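Local structure of particle-associated lyase (Acinetobacter bacteriophage AP22, 4Y9V) at residues 403-409 against 435-441; 348-353 against 366-370. The protein probably degrades the capsular polysaccharide of Acinetobacter baumannii as a lyase, serving as the trimeric tailspike with which the phage meets its host. One frame throughout, in Å; residues are numbered along the deposited sequence.

Interaction 1: residues 403-409 against 435-441; sequences SLVHGII and GIVTIRQ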
loop_
_atom_site.group_PDB
_atom_site.type_symbol
_atom_site.label_atom_id
_atom_site.label_comp_id
_atom_site.label_asym_id
_atom_site.label_seq_id
_atom_site.Cartn_x
_atom_site.Cartn_y
_atom_site.Cartn_z
ATOM N N SER A 403 -0.664 3.524 26.868
ATOM C CA SER A 403 -0.936 2.347 26.077
ATOM C C SER A 403 -0.193 2.408 24.732
ATOM O O SER A 403 0.397 3.408 24.361
ATOM C CB SER A 403 -2.429 2.236 25.845
ATOM O OG SER A 403 -3.124 1.845 27.020
ATOM N N LEU A 404 -0.245 1.289 24.008
ATOM C CA LEU A 404 0.405 1.239 22.697
ATOM C C LEU A 404 -0.026 2.443 21.828
ATOM O O LEU A 404 0.814 3.108 21.208
ATOM C CB LEU A 404 0.068 -0.071 21.992
ATOM C CG LEU A 404 0.833 -0.279 20.671
ATOM C CD1 LEU A 404 2.234 -0.712 20.937
ATOM C CD2 LEU A 404 0.089 -1.314 19.798
ATOM N N VAL A 405 -1.329 2.643 21.783
ATOM C CA VAL A 405 -2.000 3.726 21.070
ATOM C C VAL A 405 -2.828 4.448 22.136
ATOM O O VAL A 405 -3.662 3.829 22.773
ATOM C CB VAL A 405 -2.922 3.152 19.979
ATOM C CG1 VAL A 405 -3.605 4.292 19.236
ATOM C CG2 VAL A 405 -2.165 2.219 19.039
ATOM N N HIS A 406 -2.552 5.752 22.333
ATOM C CA HIS A 406 -3.148 6.447 23.448
ATOM C C HIS A 406 -3.612 7.828 22.993
ATOM O O HIS A 406 -2.853 8.538 22.339
ATOM C CB HIS A 406 -2.134 6.578 24.608
ATOM C CG HIS A 406 -2.740 6.730 25.954
ATOM N ND1 HIS A 406 -2.573 5.753 26.904
ATOM C CD2 HIS A 406 -3.511 7.718 26.489
ATOM C CE1 HIS A 406 -3.223 6.157 27.968
ATOM N NE2 HIS A 406 -3.785 7.341 27.771
ATOM N N GLY A 407 -4.834 8.154 23.357
ATOM C CA GLY A 407 -5.372 9.475 23.069
ATOM C C GLY A 407 -5.891 10.138 24.320
ATOM O O GLY A 407 -6.470 9.481 25.189
ATOM N N ILE A 408 -5.697 11.451 24.385
ATOM C CA ILE A 408 -6.209 12.276 25.468
ATOM C C ILE A 408 -7.028 13.394 24.841
ATOM O O ILE A 408 -6.566 14.166 24.037
ATOM C CB ILE A 408 -5.076 12.903 26.301
ATOM C CG1 ILE A 408 -4.123 11.838 26.842
ATOM C CG2 ILE A 408 -5.677 13.797 27.367
ATOM C CD1 ILE A 408 -4.684 10.925 27.888
ATOM N N ILE A 409 -8.319 13.430 25.236
ATOM C CA ILE A 409 -9.251 14.427 24.719
ATOM C C ILE A 409 -9.325 15.560 25.715
ATOM O O ILE A 409 -9.929 15.438 26.792
ATOM C CB ILE A 409 -10.625 13.794 24.453
ATOM C CG1 ILE A 409 -10.502 12.683 23.404
ATOM C CG2 ILE A 409 -11.612 14.844 24.006
ATOM C CD1 ILE A 409 -11.753 11.834 23.249
ATOM N N GLY A 435 -2.093 -1.818 28.036
ATOM C CA GLY A 435 -3.211 -1.618 27.143
ATOM C C GLY A 435 -2.741 -1.427 25.699
ATOM O O GLY A 435 -1.672 -0.899 25.449
ATOM N N ILE A 436 -3.618 -1.843 24.761
ATOM C CA ILE A 436 -3.356 -1.601 23.335
ATOM C C ILE A 436 -3.906 -0.267 22.897
ATOM O O ILE A 436 -3.134 0.596 22.472
ATOM C CB ILE A 436 -3.816 -2.797 22.460
ATOM C CG1 ILE A 436 -3.172 -4.114 22.912
ATOM C CG2 ILE A 436 -3.518 -2.503 21.000
ATOM C CD1 ILE A 436 -1.664 -4.083 23.053
ATOM N N VAL A 437 -5.230 -0.061 22.973
ATOM C CA VAL A 437 -5.835 1.238 22.664
ATOM C C VAL A 437 -6.527 1.754 23.908
ATOM O O VAL A 437 -7.405 1.096 24.458
ATOM C CB VAL A 437 -6.864 1.155 21.509
ATOM C CG1 VAL A 437 -7.500 2.514 21.260
ATOM C CG2 VAL A 437 -6.227 0.629 20.230
ATOM N N THR A 438 -6.120 2.956 24.332
ATOM C CA THR A 438 -6.792 3.666 25.419
ATOM C C THR A 438 -7.078 5.106 24.966
ATOM O O THR A 438 -6.170 5.786 24.498
ATOM C CB THR A 438 -5.948 3.699 26.692
ATOM O OG1 THR A 438 -5.730 2.353 27.113
ATOM C CG2 THR A 438 -6.614 4.499 27.804
ATOM N N ILE A 439 -8.318 5.540 25.131
ATOM C CA ILE A 439 -8.713 6.939 24.946
ATOM C C ILE A 439 -9.249 7.411 26.316
ATOM O O ILE A 439 -10.153 6.768 26.860
ATOM C CB ILE A 439 -9.781 7.107 23.874
ATOM C CG1 ILE A 439 -9.366 6.492 22.510
ATOM C CG2 ILE A 439 -10.195 8.588 23.779
ATOM C CD1 ILE A 439 -8.210 7.237 21.843
ATOM N N ARG A 440 -8.717 8.527 26.823
ATOM C CA ARG A 440 -9.220 9.145 28.023
ATOM C C ARG A 440 -9.643 10.580 27.750
ATOM O O ARG A 440 -8.990 11.288 26.990
ATOM C CB ARG A 440 -8.196 9.179 29.155
ATOM C CG ARG A 440 -7.632 7.818 29.570
ATOM C CD ARG A 440 -8.630 6.880 30.177
ATOM N NE ARG A 440 -9.214 7.306 31.460
ATOM C CZ ARG A 440 -8.668 7.038 32.637
ATOM N NH1 ARG A 440 -7.486 6.487 32.762
ATOM N NH2 ARG A 440 -9.371 7.342 33.750
ATOM N N GLN A 441 -10.712 11.007 28.399
ATOM C CA GLN A 441 -11.029 12.432 28.517
ATOM C C GLN A 441 -10.174 13.030 29.610
ATOM O O GLN A 441 -10.079 12.485 30.713
ATOM C CB GLN A 441 -12.520 12.632 28.762
ATOM C CG GLN A 441 -12.908 14.090 28.935
ATOM C CD GLN A 441 -14.418 14.282 29.001
ATOM O OE1 GLN A 441 -15.178 13.450 28.496
ATOM N NE2 GLN A 441 -14.831 15.389 29.592
#
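Thr438 lies alongside His406, the two side chains pointing the same way from neighbouring parallel strands. Its CB sits 4.1 Å from the centre of the imidazole, 23° off the ring normal, so the CH group rests over a face of the ring, and the Thr438 carbonyl oxygen lies over the rim of a face too. An in-plane hydrogen bond from Ser403 N to His406 ND1, 2.9 Å, helps fix the turn of the ring. With OG1 beside its own backbone N (chi1 -61°), Thr438 reaches the Ser403 hydroxyl, Ser403 OG to Thr438 OG1 2.7 Å; OG1 is also hydrogen-bonded to NE2 of His470 on the next strand. On the opposite face of the sheet, in one of the two conformers of Ile439, its CG2 meets CD1 of Ile409 at 3.6 Å, the two side chains slanting across each other, while its CD1 leans over Gly407, its partner across the strands, 3.8 Å from Gly407 CA. Backbone bonds hold the strands in register, for example Arg440 N to Gly407 O at 2.9 Å. Further along, Arg440 turns away to the backbone oxygens of Glu475 and Asp476. Parallel strands paired in register from successive coils are the hallmark of the right-handed parallel beta-helix of the pectin lyase-like fold.

Interaction 2: residues 348-353 against 366-370; sequences CTTNYA and DIYER
Arg370 starts with CG wedged between its backbone N and carbonyl carbon (chi1 68°) and then runs extended to NE, while Tyr352 has its ring anti to the backbone N (chi1 -157°); the two side chains therefore travel side by side in the same direction. Arg370 CD sits over one face of the Tyr352 ring, 3.7 Å from its centre, and the guanidinium continues past the rim until the phenol oxygen lies over its middle, Tyr352 OH to Arg370 CZ 3.4 Å. Ring and guanidinium planes are only 6° apart. The Arg370 NE proton goes to the carbonyl of Gln373, and Trp402 adds a cation-pi contact.

At the other end Asp366 and Tyr368 each have a second conformer; in those described, Thr349 CG2 touches the edge of the Tyr368 ring, 3.6 Å from CE2. A water accepts from Thr349 OG1 at 2.7 Å and donates to Asp366 OD1 at 2.8 Å. That same carboxylate oxygen makes a salt bridge to Arg342 of the second subunit, whose Tyr192 packs on both Thr349 and Tyr368. Between these ends the strands pair in parallel, Tyr368 N reaching Thr350 O at 2.9 Å.

The chemistry is thus divided: at one end the aliphatic part of an arginine covers a tyrosine ring, its guanidinium stacked beyond on the phenol oxygen, and at the other a carboxylate, probably ionised, links the coil to the neighbouring subunit.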
loop_
_atom_site.group_PDB
_atom_site.type_symbol
_atom_site.label_atom_id
_atom_site.label_comp_id
_atom_site.label_asym_id
_atom_site.label_seq_id
_atom_site.Cartn_x
_atom_site.Cartn_y
_atom_site.Cartn_z
ATOM N N CYS A 348 7.087 3.329 6.411
ATOM C CA CYS A 348 8.093 4.158 7.069
ATOM C C CYS A 348 8.523 3.517 8.380
ATOM O O CYS A 348 7.840 2.645 8.922
ATOM C CB CYS A 348 7.552 5.558 7.344
ATOM S SG CYS A 348 7.162 6.532 5.869
ATOM N N THR A 349 9.651 3.987 8.889
ATOM C CA THR A 349 10.144 3.608 10.201
ATOM C C THR A 349 10.260 4.884 11.035
ATOM O O THR A 349 10.759 5.902 10.541
ATOM C CB THR A 349 11.507 2.918 10.083
ATOM O OG1 THR A 349 11.294 1.678 9.381
ATOM C CG2 THR A 349 12.112 2.603 11.444
ATOM N N THR A 350 9.825 4.797 12.296
ATOM C CA THR A 350 9.904 5.938 13.209
ATOM C C THR A 350 10.044 5.413 14.619
ATOM O O THR A 350 9.521 4.358 14.977
ATOM C CB THR A 350 8.659 6.839 13.071
ATOM O OG1 THR A 350 8.759 7.925 14.005
ATOM C CG2 THR A 350 7.353 6.116 13.207
ATOM N N ASN A 351 10.723 6.200 15.461
ATOM C CA ASN A 351 10.563 6.074 16.919
ATOM C C ASN A 351 9.409 6.996 17.318
ATOM O O ASN A 351 9.494 8.211 17.110
ATOM C CB ASN A 351 11.830 6.406 17.694
ATOM C CG ASN A 351 12.395 7.793 17.460
ATOM O OD1 ASN A 351 12.770 8.125 16.329
ATOM N ND2 ASN A 351 12.480 8.586 18.493
ATOM N N TYR A 352 8.345 6.384 17.842
ATOM C CA TYR A 352 7.139 7.077 18.290
ATOM C C TYR A 352 6.406 7.693 17.091
ATOM O O TYR A 352 6.863 7.684 15.961
ATOM C CB TYR A 352 7.444 8.077 19.410
ATOM C CG TYR A 352 6.340 8.485 20.348
ATOM C CD1 TYR A 352 5.582 7.535 21.030
ATOM C CD2 TYR A 352 6.100 9.817 20.653
ATOM C CE1 TYR A 352 4.607 7.891 21.964
ATOM C CE2 TYR A 352 5.179 10.185 21.605
ATOM C CZ TYR A 352 4.441 9.236 22.265
ATOM O OH TYR A 352 3.556 9.648 23.239
ATOM N N ALA A 353 5.222 8.242 17.358
ATOM C CA ALA A 353 4.389 8.770 16.272
ATOM C C ALA A 353 3.332 9.679 16.873
ATOM O O ALA A 353 2.699 9.300 17.860
ATOM C CB ALA A 353 3.716 7.631 15.512
ATOM N N ASP A 366 7.144 0.461 10.719
ATOM C CA ASP A 366 7.868 -0.031 11.880
ATOM C C ASP A 366 7.887 1.114 12.889
ATOM O O ASP A 366 8.481 2.158 12.596
ATOM C CB ASP A 366 9.311 -0.417 11.528
ATOM C CG ASP A 366 9.453 -1.731 10.805
ATOM O OD1 ASP A 366 10.587 -2.038 10.415
ATOM O OD2 ASP A 366 8.430 -2.437 10.707
ATOM N N ILE A 367 7.222 0.922 14.026
ATOM C CA ILE A 367 7.055 1.988 15.007
ATOM C C ILE A 367 7.642 1.520 16.333
ATOM O O ILE A 367 7.154 0.581 16.954
ATOM C CB ILE A 367 5.585 2.407 15.191
ATOM C CG1 ILE A 367 4.927 2.747 13.838
ATOM C CG2 ILE A 367 5.515 3.579 16.167
ATOM C CD1 ILE A 367 3.467 3.041 13.914
ATOM N N TYR A 368 8.717 2.211 16.751
ATOM C CA TYR A 368 9.381 1.919 18.005
ATOM C C TYR A 368 8.744 2.696 19.163
ATOM O O TYR A 368 8.445 3.883 19.059
ATOM C CB TYR A 368 10.876 2.253 17.970
ATOM C CG TYR A 368 11.641 1.418 16.979
ATOM C CD1 TYR A 368 12.104 0.149 17.233
ATOM C CD2 TYR A 368 11.900 1.973 15.752
ATOM C CE1 TYR A 368 12.812 -0.612 16.275
ATOM C CE2 TYR A 368 12.585 1.275 14.790
ATOM C CZ TYR A 368 13.022 -0.006 15.060
ATOM O OH TYR A 368 13.734 -0.688 14.096
ATOM N N GLU A 369 8.603 2.025 20.289
ATOM C CA GLU A 369 8.071 2.652 21.478
ATOM C C GLU A 369 9.013 3.741 21.963
ATOM O O GLU A 369 10.240 3.553 21.973
ATOM C CB GLU A 369 7.916 1.582 22.569
ATOM C CG GLU A 369 7.068 2.062 23.735
ATOM C CD GLU A 369 6.987 1.132 24.926
ATOM O OE1 GLU A 369 7.804 0.207 25.046
ATOM O OE2 GLU A 369 6.113 1.422 25.764
ATOM N N ARG A 370 8.472 4.864 22.431
ATOM C CA ARG A 370 9.305 5.864 23.102
ATOM C C ARG A 370 9.735 5.352 24.481
ATOM O O ARG A 370 9.098 4.466 25.090
ATOM C CB ARG A 370 8.595 7.213 23.224
ATOM C CG ARG A 370 7.387 7.231 24.180
ATOM C CD ARG A 370 7.013 8.629 24.580
ATOM N NE ARG A 370 5.902 8.557 25.529
ATOM C CZ ARG A 370 5.336 9.599 26.124
ATOM N NH1 ARG A 370 5.792 10.826 25.895
ATOM N NH2 ARG A 370 4.317 9.425 26.929
HETATM O O HOH W 1 12.859 -0.368 10.093
#

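Overall arrangement
Both interactions are parallel strand pairings within the pectin lyase-like part of the chain, and the two segments of interaction 2 both precede those of interaction 1 in the sequence. Their centres are about 17 Å apart and their nearest atoms about 6 Å, without touching. Trp402 spans the gap: its ring meets His406 of interaction 1 edge-to-face and takes the cation of Arg370 in interaction 2. Cys375 also reaches both, packing against Leu404 and Ile367. Their surroundings differ, for no other chain touches 403-409 or 435-441, whereas 348-353 and 366-370 face the second subunit. The Tyr352 side chain is about 13 Å from a bound saccharide unit, and neither contact contributes a residue to the glycan pocket.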